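Dextranase (Pseudarthrobacter oxydans, PDB 6NZS) catalyses the endohydrolysis of (1->6)-alpha-D-glucosidic linkages in dextran. Local coordinates at residues D99-T104 with A130-I135; Q106-A111 with F150-Y155; A465-T470 with A529-T534; R490-S495 with K523-P528. All blocks are in the same frame, centred on the assembly; numbering follows the deposited sequence.

Contact 1: D99-T104 with A130-I135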
loop_
_atom_site.group_PDB
_atom_site.type_symbol
_atom_site.label_atom_id
_atom_site.label_comp_id
_atom_site.label_asym_id
_atom_site.label_seq_id
_atom_site.Cartn_x
_atom_site.Cartn_y
_atom_site.Cartn_z
ATOM N N ASP A 99 9.396 -14.581 -18.160
ATOM C CA ASP A 99 8.380 -15.571 -18.515
ATOM C C ASP A 99 7.478 -15.779 -17.308
ATOM O O ASP A 99 7.968 -16.079 -16.213
ATOM C CB ASP A 99 9.021 -16.921 -18.859
ATOM C CG ASP A 99 9.916 -16.856 -20.074
ATOM O OD1 ASP A 99 9.446 -16.415 -21.135
ATOM O OD2 ASP A 99 11.090 -17.261 -19.962
ATOM N N VAL A 100 6.170 -15.636 -17.504
ATOM C CA VAL A 100 5.197 -15.904 -16.447
ATOM C C VAL A 100 4.288 -17.015 -16.936
ATOM O O VAL A 100 3.673 -16.894 -18.004
ATOM C CB VAL A 100 4.371 -14.667 -16.064
ATOM C CG1 VAL A 100 3.544 -14.983 -14.821
ATOM C CG2 VAL A 100 5.278 -13.479 -15.805
ATOM N N SER A 101 4.204 -18.092 -16.160
ATOM C CA SER A 101 3.408 -19.261 -16.503
ATOM C C SER A 101 2.300 -19.437 -15.476
ATOM O O SER A 101 2.542 -19.344 -14.266
ATOM C CB SER A 101 4.278 -20.515 -16.526
ATOM O OG SER A 101 5.246 -20.427 -17.557
ATOM N N LEU A 102 1.092 -19.694 -15.967
ATOM C CA LEU A 102 -0.054 -19.987 -15.120
ATOM C C LEU A 102 -0.063 -21.488 -14.844
ATOM O O LEU A 102 0.031 -22.294 -15.777
ATOM C CB LEU A 102 -1.324 -19.559 -15.857
ATOM C CG LEU A 102 -2.676 -19.672 -15.155
ATOM C CD1 LEU A 102 -2.697 -18.911 -13.830
ATOM C CD2 LEU A 102 -3.782 -19.170 -16.074
ATOM N N ARG A 103 -0.167 -21.860 -13.564
ATOM C CA ARG A 103 -0.005 -23.239 -13.105
ATOM C C ARG A 103 -1.315 -24.008 -13.004
ATOM O O ARG A 103 -1.286 -25.203 -12.689
ATOM C CB ARG A 103 0.647 -23.262 -11.715
ATOM C CG ARG A 103 2.101 -22.829 -11.676
ATOM C CD ARG A 103 2.698 -22.975 -10.271
ATOM N NE ARG A 103 2.577 -24.328 -9.713
ATOM C CZ ARG A 103 3.446 -25.316 -9.923
ATOM N NH1 ARG A 103 4.509 -25.125 -10.692
ATOM N NH2 ARG A 103 3.248 -26.506 -9.374
ATOM N N THR A 104 -2.455 -23.363 -13.237
ATOM C CA THR A 104 -3.754 -23.925 -12.869
ATOM C C THR A 104 -4.291 -24.939 -13.869
ATOM O O THR A 104 -5.268 -25.627 -13.551
ATOM C CB THR A 104 -4.773 -22.795 -12.793
ATOM O OG1 THR A 104 -4.803 -22.139 -14.066
ATOM C CG2 THR A 104 -4.395 -21.788 -11.707
ATOM N N ALA A 130 0.320 -21.807 -24.667
ATOM C CA ALA A 130 -1.023 -21.516 -24.168
ATOM C C ALA A 130 -1.099 -21.257 -22.667
ATOM O O ALA A 130 -2.184 -20.905 -22.186
ATOM C CB ALA A 130 -1.987 -22.633 -24.560
ATOM N N ASP A 131 -0.009 -21.409 -21.917
ATOM C CA ASP A 131 -0.026 -21.000 -20.513
ATOM C C ASP A 131 1.116 -20.071 -20.121
ATOM O O ASP A 131 1.279 -19.792 -18.927
ATOM C CB ASP A 131 -0.123 -22.194 -19.550
ATOM C CG ASP A 131 1.008 -23.181 -19.705
ATOM O OD1 ASP A 131 2.057 -22.849 -20.302
ATOM O OD2 ASP A 131 0.849 -24.317 -19.201
ATOM N N THR A 132 1.887 -19.558 -21.081
ATOM C CA THR A 132 3.090 -18.798 -20.757
ATOM C C THR A 132 3.232 -17.563 -21.636
ATOM O O THR A 132 3.223 -17.666 -22.868
ATOM C CB THR A 132 4.337 -19.672 -20.935
ATOM O OG1 THR A 132 4.252 -20.819 -20.076
ATOM C CG2 THR A 132 5.598 -18.879 -20.610
ATOM N N VAL A 133 3.408 -16.405 -21.000
ATOM C CA VAL A 133 3.679 -15.150 -21.685
ATOM C C VAL A 133 5.087 -14.703 -21.319
ATOM O O VAL A 133 5.580 -14.984 -20.220
ATOM C CB VAL A 133 2.633 -14.082 -21.283
ATOM C CG1 VAL A 133 2.742 -13.738 -19.785
ATOM C CG2 VAL A 133 2.751 -12.834 -22.133
ATOM N N LYS A 134 5.744 -14.026 -22.256
ATOM C CA LYS A 134 7.045 -13.405 -22.037
ATOM C C LYS A 134 6.852 -11.894 -22.073
ATOM O O LYS A 134 6.253 -11.368 -23.015
ATOM C CB LYS A 134 8.040 -13.835 -23.129
ATOM C CG LYS A 134 9.518 -13.745 -22.739
ATOM C CD LYS A 134 10.440 -14.123 -23.913
ATOM C CE LYS A 134 10.293 -15.593 -24.263
ATOM N NZ LYS A 134 11.033 -16.482 -23.312
ATOM N N ILE A 135 7.344 -11.204 -21.044
ATOM C CA ILE A 135 7.181 -9.760 -20.883
ATOM C C ILE A 135 8.561 -9.118 -20.858
ATOM O O ILE A 135 9.425 -9.531 -20.073
ATOM C CB ILE A 135 6.440 -9.434 -19.573
ATOM C CG1 ILE A 135 5.083 -10.128 -19.544
ATOM C CG2 ILE A 135 6.284 -7.926 -19.392
ATOM C CD1 ILE A 135 4.518 -10.246 -18.141
#

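Contact 2: Q106-A111 with F150-Y155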
loop_
_atom_site.group_PDB
_atom_site.type_symbol
_atom_site.label_atom_id
_atom_site.label_comp_id
_atom_site.label_asym_id
_atom_site.label_seq_id
_atom_site.Cartn_x
_atom_site.Cartn_y
_atom_site.Cartn_z
ATOM N N GLN A 106 -5.478 -23.712 -16.676
ATOM C CA GLN A 106 -6.182 -22.811 -17.568
ATOM C C GLN A 106 -5.249 -22.361 -18.683
ATOM O O GLN A 106 -4.024 -22.332 -18.530
ATOM C CB GLN A 106 -6.666 -21.586 -16.800
ATOM C CG GLN A 106 -7.687 -21.906 -15.715
ATOM C CD GLN A 106 -7.845 -20.769 -14.735
ATOM O OE1 GLN A 106 -6.873 -20.329 -14.135
ATOM N NE2 GLN A 106 -9.069 -20.278 -14.577
ATOM N N THR A 107 -5.837 -22.009 -19.820
ATOM C CA THR A 107 -5.054 -21.602 -20.975
ATOM C C THR A 107 -5.508 -20.238 -21.471
ATOM O O THR A 107 -6.588 -19.742 -21.128
ATOM C CB THR A 107 -5.140 -22.629 -22.103
ATOM O OG1 THR A 107 -6.512 -22.848 -22.437
ATOM C CG2 THR A 107 -4.484 -23.942 -21.677
ATOM N N ILE A 108 -4.647 -19.628 -22.284
ATOM C CA ILE A 108 -4.927 -18.346 -22.912
ATOM C C ILE A 108 -4.692 -18.495 -24.408
ATOM O O ILE A 108 -3.937 -19.357 -24.860
ATOM C CB ILE A 108 -4.073 -17.193 -22.344
ATOM C CG1 ILE A 108 -2.590 -17.563 -22.343
ATOM C CG2 ILE A 108 -4.536 -16.837 -20.940
ATOM C CD1 ILE A 108 -1.680 -16.423 -21.920
ATOM N N THR A 109 -5.358 -17.637 -25.174
ATOM C CA THR A 109 -5.268 -17.704 -26.626
ATOM C C THR A 109 -4.297 -16.690 -27.221
ATOM O O THR A 109 -3.895 -16.848 -28.379
ATOM C CB THR A 109 -6.663 -17.582 -27.257
ATOM O OG1 THR A 109 -7.323 -16.422 -26.752
ATOM C CG2 THR A 109 -7.502 -18.814 -26.924
ATOM N N SER A 110 -3.874 -15.687 -26.463
ATOM C CA SER A 110 -2.986 -14.668 -27.001
ATOM C C SER A 110 -2.353 -13.919 -25.845
ATOM O O SER A 110 -2.823 -13.982 -24.705
ATOM C CB SER A 110 -3.756 -13.685 -27.882
ATOM O OG SER A 110 -4.587 -12.863 -27.090
ATOM N N ALA A 111 -1.303 -13.164 -26.168
ATOM C CA ALA A 111 -0.671 -12.321 -25.165
ATOM C C ALA A 111 -1.594 -11.205 -24.701
ATOM O O ALA A 111 -1.394 -10.662 -23.606
ATOM C CB ALA A 111 0.640 -11.747 -25.708
ATOM N N PHE A 150 -3.803 -12.616 -15.932
ATOM C CA PHE A 150 -4.282 -13.583 -16.914
ATOM C C PHE A 150 -5.809 -13.553 -16.937
ATOM O O PHE A 150 -6.457 -13.679 -15.889
ATOM C CB PHE A 150 -3.817 -14.989 -16.538
ATOM C CG PHE A 150 -2.369 -15.270 -16.840
ATOM C CD1 PHE A 150 -1.359 -14.770 -16.023
ATOM C CD2 PHE A 150 -2.023 -16.072 -17.915
ATOM C CE1 PHE A 150 -0.026 -15.050 -16.294
ATOM C CE2 PHE A 150 -0.691 -16.353 -18.190
ATOM C CZ PHE A 150 0.303 -15.839 -17.381
ATOM N N GLU A 151 -6.382 -13.386 -18.129
ATOM C CA GLU A 151 -7.836 -13.304 -18.266
ATOM C C GLU A 151 -8.615 -14.417 -17.562
ATOM O O GLU A 151 -9.615 -14.097 -16.893
ATOM C CB GLU A 151 -8.222 -13.169 -19.747
ATOM C CG GLU A 151 -9.640 -12.665 -19.958
ATOM C CD GLU A 151 -9.965 -12.491 -21.425
ATOM O OE1 GLU A 151 -9.241 -11.735 -22.110
ATOM O OE2 GLU A 151 -10.937 -13.120 -21.893
ATOM N N PRO A 152 -8.235 -15.701 -17.643
ATOM C CA PRO A 152 -9.015 -16.738 -16.941
ATOM C C PRO A 152 -9.006 -16.614 -15.426
ATOM O O PRO A 152 -9.836 -17.262 -14.772
ATOM C CB PRO A 152 -8.357 -18.054 -17.387
ATOM C CG PRO A 152 -7.556 -17.711 -18.584
ATOM C CD PRO A 152 -7.162 -16.287 -18.471
ATOM N N GLN A 153 -8.100 -15.822 -14.845
ATOM C CA GLN A 153 -8.062 -15.604 -13.404
ATOM C C GLN A 153 -8.965 -14.465 -12.944
ATOM O O GLN A 153 -9.175 -14.314 -11.734
ATOM C CB GLN A 153 -6.612 -15.370 -12.962
ATOM C CG GLN A 153 -5.836 -16.666 -12.803
ATOM C CD GLN A 153 -6.338 -17.459 -11.623
ATOM O OE1 GLN A 153 -6.470 -16.925 -10.524
ATOM N NE2 GLN A 153 -6.662 -18.725 -11.845
ATOM N N LEU A 154 -9.507 -13.673 -13.859
ATOM C CA LEU A 154 -10.327 -12.537 -13.468
ATOM C C LEU A 154 -11.637 -12.996 -12.848
ATOM O O LEU A 154 -12.252 -13.968 -13.295
ATOM C CB LEU A 154 -10.636 -11.657 -14.681
ATOM C CG LEU A 154 -9.437 -10.997 -15.365
ATOM C CD1 LEU A 154 -9.892 -10.146 -16.540
ATOM C CD2 LEU A 154 -8.655 -10.167 -14.348
ATOM N N TYR A 155 -12.076 -12.262 -11.835
ATOM C CA TYR A 155 -13.417 -12.390 -11.285
ATOM C C TYR A 155 -13.926 -10.977 -11.019
ATOM O O TYR A 155 -13.155 -10.011 -10.968
ATOM C CB TYR A 155 -13.430 -13.222 -9.984
ATOM C CG TYR A 155 -13.073 -12.351 -8.805
ATOM C CD1 TYR A 155 -11.759 -11.948 -8.602
ATOM C CD2 TYR A 155 -14.055 -11.853 -7.948
ATOM C CE1 TYR A 155 -11.421 -11.101 -7.577
ATOM C CE2 TYR A 155 -13.728 -11.000 -6.922
ATOM C CZ TYR A 155 -12.406 -10.624 -6.737
ATOM O OH TYR A 155 -12.070 -9.765 -5.720
#

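Contact 3: A465-T470 with A529-T534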
loop_
_atom_site.group_PDB
_atom_site.type_symbol
_atom_site.label_atom_id
_atom_site.label_comp_id
_atom_site.label_asym_id
_atom_site.label_seq_id
_atom_site.Cartn_x
_atom_site.Cartn_y
_atom_site.Cartn_z
ATOM N N ALA A 465 -14.213 20.317 14.346
ATOM C CA ALA A 465 -13.200 21.038 13.589
ATOM C C ALA A 465 -12.501 22.078 14.466
ATOM O O ALA A 465 -12.942 22.396 15.575
ATOM C CB ALA A 465 -13.827 21.718 12.373
ATOM N N ASP A 466 -11.388 22.603 13.955
ATOM C CA ASP A 466 -10.625 23.662 14.619
ATOM C C ASP A 466 -10.258 24.730 13.598
ATOM O O ASP A 466 -9.315 24.542 12.807
ATOM C CB ASP A 466 -9.376 23.105 15.292
ATOM C CG ASP A 466 -8.676 24.128 16.182
ATOM O OD1 ASP A 466 -9.044 25.319 16.136
ATOM O OD2 ASP A 466 -7.747 23.726 16.917
ATOM N N PRO A 467 -10.960 25.866 13.590
ATOM C CA PRO A 467 -10.625 26.942 12.642
ATOM C C PRO A 467 -9.246 27.546 12.851
ATOM O O PRO A 467 -8.791 28.307 11.987
ATOM C CB PRO A 467 -11.724 27.988 12.885
ATOM C CG PRO A 467 -12.819 27.248 13.590
ATOM C CD PRO A 467 -12.139 26.192 14.406
ATOM N N ASN A 468 -8.573 27.235 13.953
ATOM C CA ASN A 468 -7.229 27.732 14.204
ATOM C C ASN A 468 -6.148 26.793 13.689
ATOM O O ASN A 468 -4.982 26.956 14.052
ATOM C CB ASN A 468 -7.036 28.032 15.692
ATOM C CG ASN A 468 -7.995 29.090 16.195
ATOM O OD1 ASN A 468 -8.296 30.054 15.490
ATOM N ND2 ASN A 468 -8.483 28.917 17.416
ATOM N N THR A 469 -6.509 25.818 12.854
ATOM C CA THR A 469 -5.554 24.967 12.162
ATOM C C THR A 469 -5.778 25.118 10.662
ATOM O O THR A 469 -6.870 25.487 10.220
ATOM C CB THR A 469 -5.713 23.496 12.577
ATOM O OG1 THR A 469 -7.029 23.038 12.239
ATOM C CG2 THR A 469 -5.503 23.335 14.082
ATOM N N THR A 470 -4.726 24.852 9.880
ATOM C CA THR A 470 -4.781 25.047 8.436
ATOM C C THR A 470 -4.080 23.907 7.711
ATOM O O THR A 470 -2.929 23.583 8.020
ATOM C CB THR A 470 -4.136 26.378 8.035
ATOM O OG1 THR A 470 -4.776 27.442 8.747
ATOM C CG2 THR A 470 -4.309 26.623 6.554
ATOM N N ALA A 529 -18.132 25.774 19.534
ATOM C CA ALA A 529 -18.771 27.080 19.623
ATOM C C ALA A 529 -19.555 27.437 18.370
ATOM O O ALA A 529 -20.350 28.381 18.409
ATOM C CB ALA A 529 -17.730 28.160 19.923
ATOM N N GLY A 530 -19.353 26.717 17.266
ATOM C CA GLY A 530 -20.088 26.962 16.045
ATOM C C GLY A 530 -19.342 27.736 14.984
ATOM O O GLY A 530 -19.934 28.049 13.945
ATOM N N GLU A 531 -18.073 28.058 15.206
ATOM C CA GLU A 531 -17.291 28.778 14.210
ATOM C C GLU A 531 -16.848 27.804 13.126
ATOM O O GLU A 531 -16.217 26.784 13.424
ATOM C CB GLU A 531 -16.075 29.424 14.864
ATOM C CG GLU A 531 -15.209 30.216 13.894
ATOM C CD GLU A 531 -13.948 30.755 14.535
ATOM O OE1 GLU A 531 -13.810 30.649 15.774
ATOM O OE2 GLU A 531 -13.088 31.284 13.795
ATOM N N LYS A 532 -17.172 28.124 11.874
ATOM C CA LYS A 532 -16.866 27.247 10.751
ATOM C C LYS A 532 -15.430 27.441 10.291
ATOM O O LYS A 532 -14.920 28.563 10.251
ATOM C CB LYS A 532 -17.784 27.570 9.570
ATOM C CG LYS A 532 -19.107 26.837 9.566
ATOM C CD LYS A 532 -19.668 26.707 8.164
ATOM C CE LYS A 532 -21.180 26.742 8.192
ATOM N NZ LYS A 532 -21.765 26.310 6.900
ATOM N N VAL A 533 -14.777 26.336 9.923
ATOM C CA VAL A 533 -13.544 26.464 9.158
ATOM C C VAL A 533 -13.866 27.089 7.804
ATOM O O VAL A 533 -15.010 27.083 7.333
ATOM C CB VAL A 533 -12.806 25.128 8.972
ATOM C CG1 VAL A 533 -12.538 24.477 10.313
ATOM C CG2 VAL A 533 -13.603 24.191 8.056
ATOM N N THR A 534 -12.837 27.637 7.171
ATOM C CA THR A 534 -12.969 28.256 5.864
ATOM C C THR A 534 -12.253 27.414 4.818
ATOM O O THR A 534 -11.226 26.782 5.095
ATOM C CB THR A 534 -12.386 29.671 5.873
ATOM O OG1 THR A 534 -10.977 29.602 6.108
ATOM C CG2 THR A 534 -13.030 30.499 6.976
#

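Contact 4: R490-S495 with K523-P528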
loop_
_atom_site.group_PDB
_atom_site.type_symbol
_atom_site.label_atom_id
_atom_site.label_comp_id
_atom_site.label_asym_id
_atom_site.label_seq_id
_atom_site.Cartn_x
_atom_site.Cartn_y
_atom_site.Cartn_z
ATOM N N ARG A 490 -13.956 13.110 -0.986
ATOM C CA ARG A 490 -14.833 13.570 0.085
ATOM C C ARG A 490 -13.984 14.304 1.105
ATOM O O ARG A 490 -13.134 13.697 1.759
ATOM C CB ARG A 490 -15.615 12.427 0.734
ATOM C CG ARG A 490 -16.812 12.000 -0.100
ATOM C CD ARG A 490 -17.533 10.779 0.447
ATOM N NE ARG A 490 -18.404 10.267 -0.603
ATOM C CZ ARG A 490 -18.998 9.079 -0.597
ATOM N NH1 ARG A 490 -18.858 8.258 0.432
ATOM N NH2 ARG A 490 -19.731 8.714 -1.642
ATOM N N VAL A 491 -14.217 15.604 1.240
ATOM C CA VAL A 491 -13.491 16.431 2.192
ATOM C C VAL A 491 -14.475 16.904 3.250
ATOM O O VAL A 491 -15.319 17.765 2.978
ATOM C CB VAL A 491 -12.814 17.616 1.491
ATOM C CG1 VAL A 491 -12.155 18.546 2.514
ATOM C CG2 VAL A 491 -11.778 17.113 0.482
ATOM N N TYR A 492 -14.373 16.339 4.448
ATOM C CA TYR A 492 -15.041 16.878 5.632
ATOM C C TYR A 492 -13.978 17.700 6.347
ATOM O O TYR A 492 -13.126 17.154 7.051
ATOM C CB TYR A 492 -15.634 15.752 6.477
ATOM C CG TYR A 492 -16.509 14.875 5.610
ATOM C CD1 TYR A 492 -17.786 15.279 5.242
ATOM C CD2 TYR A 492 -16.020 13.683 5.088
ATOM C CE1 TYR A 492 -18.569 14.496 4.399
ATOM C CE2 TYR A 492 -16.779 12.904 4.259
ATOM C CZ TYR A 492 -18.054 13.305 3.925
ATOM O OH TYR A 492 -18.809 12.522 3.079
ATOM N N ALA A 493 -13.992 19.013 6.105
ATOM C CA ALA A 493 -12.879 19.865 6.514
ATOM C C ALA A 493 -12.894 20.080 8.019
ATOM O O ALA A 493 -13.835 20.671 8.560
ATOM C CB ALA A 493 -12.938 21.204 5.787
ATOM N N LEU A 494 -11.846 19.607 8.686
ATOM C CA LEU A 494 -11.667 19.796 10.117
ATOM C C LEU A 494 -10.719 20.943 10.424
ATOM O O LEU A 494 -10.486 21.245 11.601
ATOM C CB LEU A 494 -11.166 18.504 10.767
ATOM C CG LEU A 494 -12.084 17.286 10.602
ATOM C CD1 LEU A 494 -11.398 16.032 11.128
ATOM C CD2 LEU A 494 -13.415 17.519 11.309
ATOM N N SER A 495 -10.189 21.588 9.389
ATOM C CA SER A 495 -9.267 22.705 9.491
ATOM C C SER A 495 -9.575 23.655 8.345
ATOM O O SER A 495 -10.206 23.266 7.357
ATOM C CB SER A 495 -7.811 22.227 9.342
ATOM O OG SER A 495 -7.473 21.219 10.284
ATOM N N LYS A 523 -17.307 19.902 2.568
ATOM C CA LYS A 523 -18.125 20.438 3.649
ATOM C C LYS A 523 -17.227 21.092 4.685
ATOM O O LYS A 523 -16.134 20.596 4.968
ATOM C CB LYS A 523 -18.918 19.321 4.338
ATOM C CG LYS A 523 -19.900 18.590 3.413
ATOM C CD LYS A 523 -20.765 17.603 4.186
ATOM C CE LYS A 523 -21.773 16.925 3.273
ATOM N NZ LYS A 523 -22.845 17.878 2.844
ATOM N N ARG A 524 -17.703 22.199 5.259
ATOM C CA ARG A 524 -16.977 22.929 6.293
ATOM C C ARG A 524 -17.592 22.600 7.648
ATOM O O ARG A 524 -18.764 22.906 7.894
ATOM C CB ARG A 524 -17.047 24.436 6.033
ATOM C CG ARG A 524 -16.473 24.847 4.690
ATOM C CD ARG A 524 -16.343 26.354 4.543
ATOM N NE ARG A 524 -17.631 27.039 4.466
ATOM C CZ ARG A 524 -17.969 28.090 5.208
ATOM N NH1 ARG A 524 -17.127 28.583 6.103
ATOM N NH2 ARG A 524 -19.162 28.649 5.060
ATOM N N TYR A 525 -16.807 21.974 8.520
ATOM C CA TYR A 525 -17.261 21.678 9.869
ATOM C C TYR A 525 -16.951 22.863 10.791
ATOM O O TYR A 525 -16.285 23.826 10.399
ATOM C CB TYR A 525 -16.648 20.363 10.364
ATOM C CG TYR A 525 -17.325 19.114 9.804
ATOM C CD1 TYR A 525 -18.234 19.203 8.755
ATOM C CD2 TYR A 525 -17.068 17.860 10.342
ATOM C CE1 TYR A 525 -18.858 18.069 8.247
ATOM C CE2 TYR A 525 -17.693 16.719 9.842
ATOM C CZ TYR A 525 -18.584 16.839 8.803
ATOM O OH TYR A 525 -19.210 15.716 8.300
ATOM N N THR A 526 -17.466 22.799 12.020
ATOM C CA THR A 526 -17.294 23.867 13.003
ATOM C C THR A 526 -16.582 23.346 14.242
ATOM O O THR A 526 -16.406 22.144 14.432
ATOM C CB THR A 526 -18.642 24.466 13.445
ATOM O OG1 THR A 526 -19.286 23.569 14.362
ATOM C CG2 THR A 526 -19.554 24.708 12.260
ATOM N N ASN A 527 -16.191 24.277 15.112
ATOM C CA ASN A 527 -15.793 23.920 16.467
ATOM C C ASN A 527 -17.050 23.826 17.331
ATOM O O ASN A 527 -18.154 24.111 16.859
ATOM C CB ASN A 527 -14.749 24.914 16.988
ATOM C CG ASN A 527 -15.263 26.344 17.077
ATOM O OD1 ASN A 527 -16.464 26.603 17.027
ATOM N ND2 ASN A 527 -14.333 27.284 17.216
ATOM N N PRO A 528 -16.931 23.400 18.596
ATOM C CA PRO A 528 -18.137 23.325 19.437
ATOM C C PRO A 528 -18.853 24.654 19.605
ATOM O O PRO A 528 -20.077 24.667 19.786
ATOM C CB PRO A 528 -17.608 22.774 20.767
ATOM C CG PRO A 528 -16.421 21.978 20.373
ATOM C CD PRO A 528 -15.778 22.762 19.261
#

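Contact 1: D99-T104 with A130-I135
Val100 and Val133 form the close-knit part of this contact, an antiparallel hydrogen-bonded pair: Val100 N reaches Val133 O at 2.9 Å and Val133 N reaches Val100 O at 3.0 Å. Their side chains share one buried face of the sheet, where Val100 CB approaches Val133 CG1 at 4.2 Å and Val100 CG2 meets Ile135 CD1 at 4.1 Å. Phe150, from strand 144-150, packs against Val100, Leu102 and Val133 on this side. A further bond, Leu102 N to Asp131 O at 3.0 Å, extends the pairing to the end of the strand. The other face is partly exposed and polar. There Ser101 OG lies 2.7 Å from Thr132 OG1, hydroxyl to hydroxyl. Asp99 and Lys134 run alongside each other, and their salt bridge joins Asp99 OD1, through its syn lone pair, to Lys134 NZ at 2.7 Å. The lysine chain is bent at chi3, and chi4 (-78°) sets NZ beside the carboxylate. One apolar face turned inward and one polar face turned outward are characteristic of a strand pair in a beta-sandwich, here in the N-terminal Ig-like domain of a family 49 glycosyl hydrolase.

Contact 2: Q106-A111 with F150-Y155
Gln106 meets Pro152 and Gln153 with both ends of its side-chain amide. Its OE1 accepts from Gln153 NE2 at 2.8 Å, on a lone pair in the carbonyl plane and close to the amide plane of Gln153, although the two amides are turned 79° from each other. Its NE2 makes a weak bond of 3.1 Å to Pro152 O and also lies near Pro152 CB as the two side chains run antiparallel past one another. On the same proline, Ile108 CG2 touches Pro152 CD at 3.6 Å, while Ile108 CD1 reaches Phe150 CE2 at 3.9 Å. Thr107 O comes to 3.4 Å from Pro152 CG. The proline belongs to a short 3-10 turn, 151-153, which links strand 144-150 to strand 154-159 in the Ig-like domain, so the loop before strand 114-117 packs over the connection between two strands. That turn is itself held by Gln153 N bonding to Phe150 O at 2.9 Å. Further out, the buried amide of Gln153 has a second partner, Asn184 ND2 at its OE1, and Thr104 OG1 bonds to Gln106 OE1. The backbone of Ile108 pairs with Ala130, and the backbone of Gln153 with Arg183.

Contact 3: A465-T470 with A529-T534
The carbonyl oxygen of Asp466, whose carbon C lies against Val533 CG1, is gripped twice from its own segment: by Thr469 OG1 at 2.8 Å, in the carbonyl plane, and by Thr469 N at 3.1 Å. The second bond closes a type I beta turn from Asp466 to Thr469. Asp466 OD1 accepts from Asn468 N at 2.9 Å, met from above the carboxylate plane, and this makes an Asx turn on the same corner. With Asp466 O and OD1 engaged inside the turn, the corner presents the Pro467 ring to the loop 529-534. Pro467 CG packs on Glu531 O at 3.4 Å and on Glu531 CG at 3.8 Å, and Pro467 CB reaches Glu531 OE2 at 3.7 Å. Glu531 CG stands anti to the backbone N (chi1 -179°), and the extended chain beyond it crosses the proline ring. Deeper in, Val533 CG1 touches Ala465 CB at 3.7 Å. The loop is positioned from outside by Arg524 NH1, which bonds to Val533 O, and by Asn527 OD1, which bonds to Glu531 N. The segments meet by van der Waals contact alone, so the fit rests on shape, with a beta-helix corner held by its own hydrogen bonds set against the loop after strand 521-524.

Contact 4: R490-S495 with K523-P528
The ring of Tyr525 receives Tyr492 CB over one face, a CH-pi contact with CB 4.3 Å from the ring centroid and 26° off the normal. The two tyrosines run alongside each other in the same sense, and Tyr525 OH ends 3.4 Å from Tyr492 CD1. A further apolar contact comes from Leu494, whose CD2 lies 3.8 Å from Tyr525 CD2. The Tyr492 ring has Lys523 at its edge: the lysine CD sits near the ring plane, 3.8 Å from Tyr492 CE1. The side chains of Tyr492 and Lys523 share a face of the sheet. The polar ends continue past these contacts, Tyr492 OH to His521 ND1 and Lys523 NZ into a salt bridge with Asp575, so each side chain is held at its far end as well as along its flank.

The backbones run parallel. Lys523 N bonds to Val491 O at 2.9 Å, and Ala493 N returns to Lys523 O at 2.9 Å. Past the end of strand 521-524, Tyr525 N still reaches Ala493 O, at 3.2 Å. Parallel register, with backbone bonds passing between successive strands, is a feature of a parallel beta-helix, the fold of this Pec_lyase-like clan. Strand 489-493 lies between strands 450-452 and 521-524; the backbones of Arg490 and Tyr492 bond to Ser452 on the first side, while strand 521-524 is the outermost strand of this parallel sheet within the chain.

The four contacts fall into two pairs in different parts of the chain. Contacts 1 and 2 lie about 10 Å apart, centre to centre, in the N-terminal Ig-like domain, where contact 1 joins strands 96-102 and 132-137; their segments alternate along the sequence, and they meet directly, with Ala130 O probably accepting from Ile108 N. Contacts 3 and 4 follow later, in the beta-helix, with centres about 7 Å apart. Contact 4, joining strands 489-493 and 521-524, is nested in the loop closed by contact 3, and Ser495 OG and Thr469 OG1 probably share a hydrogen bond. The centres of contacts 1 and 3 are about 56 Å apart, so the pairs belong to two separate parts of the fold.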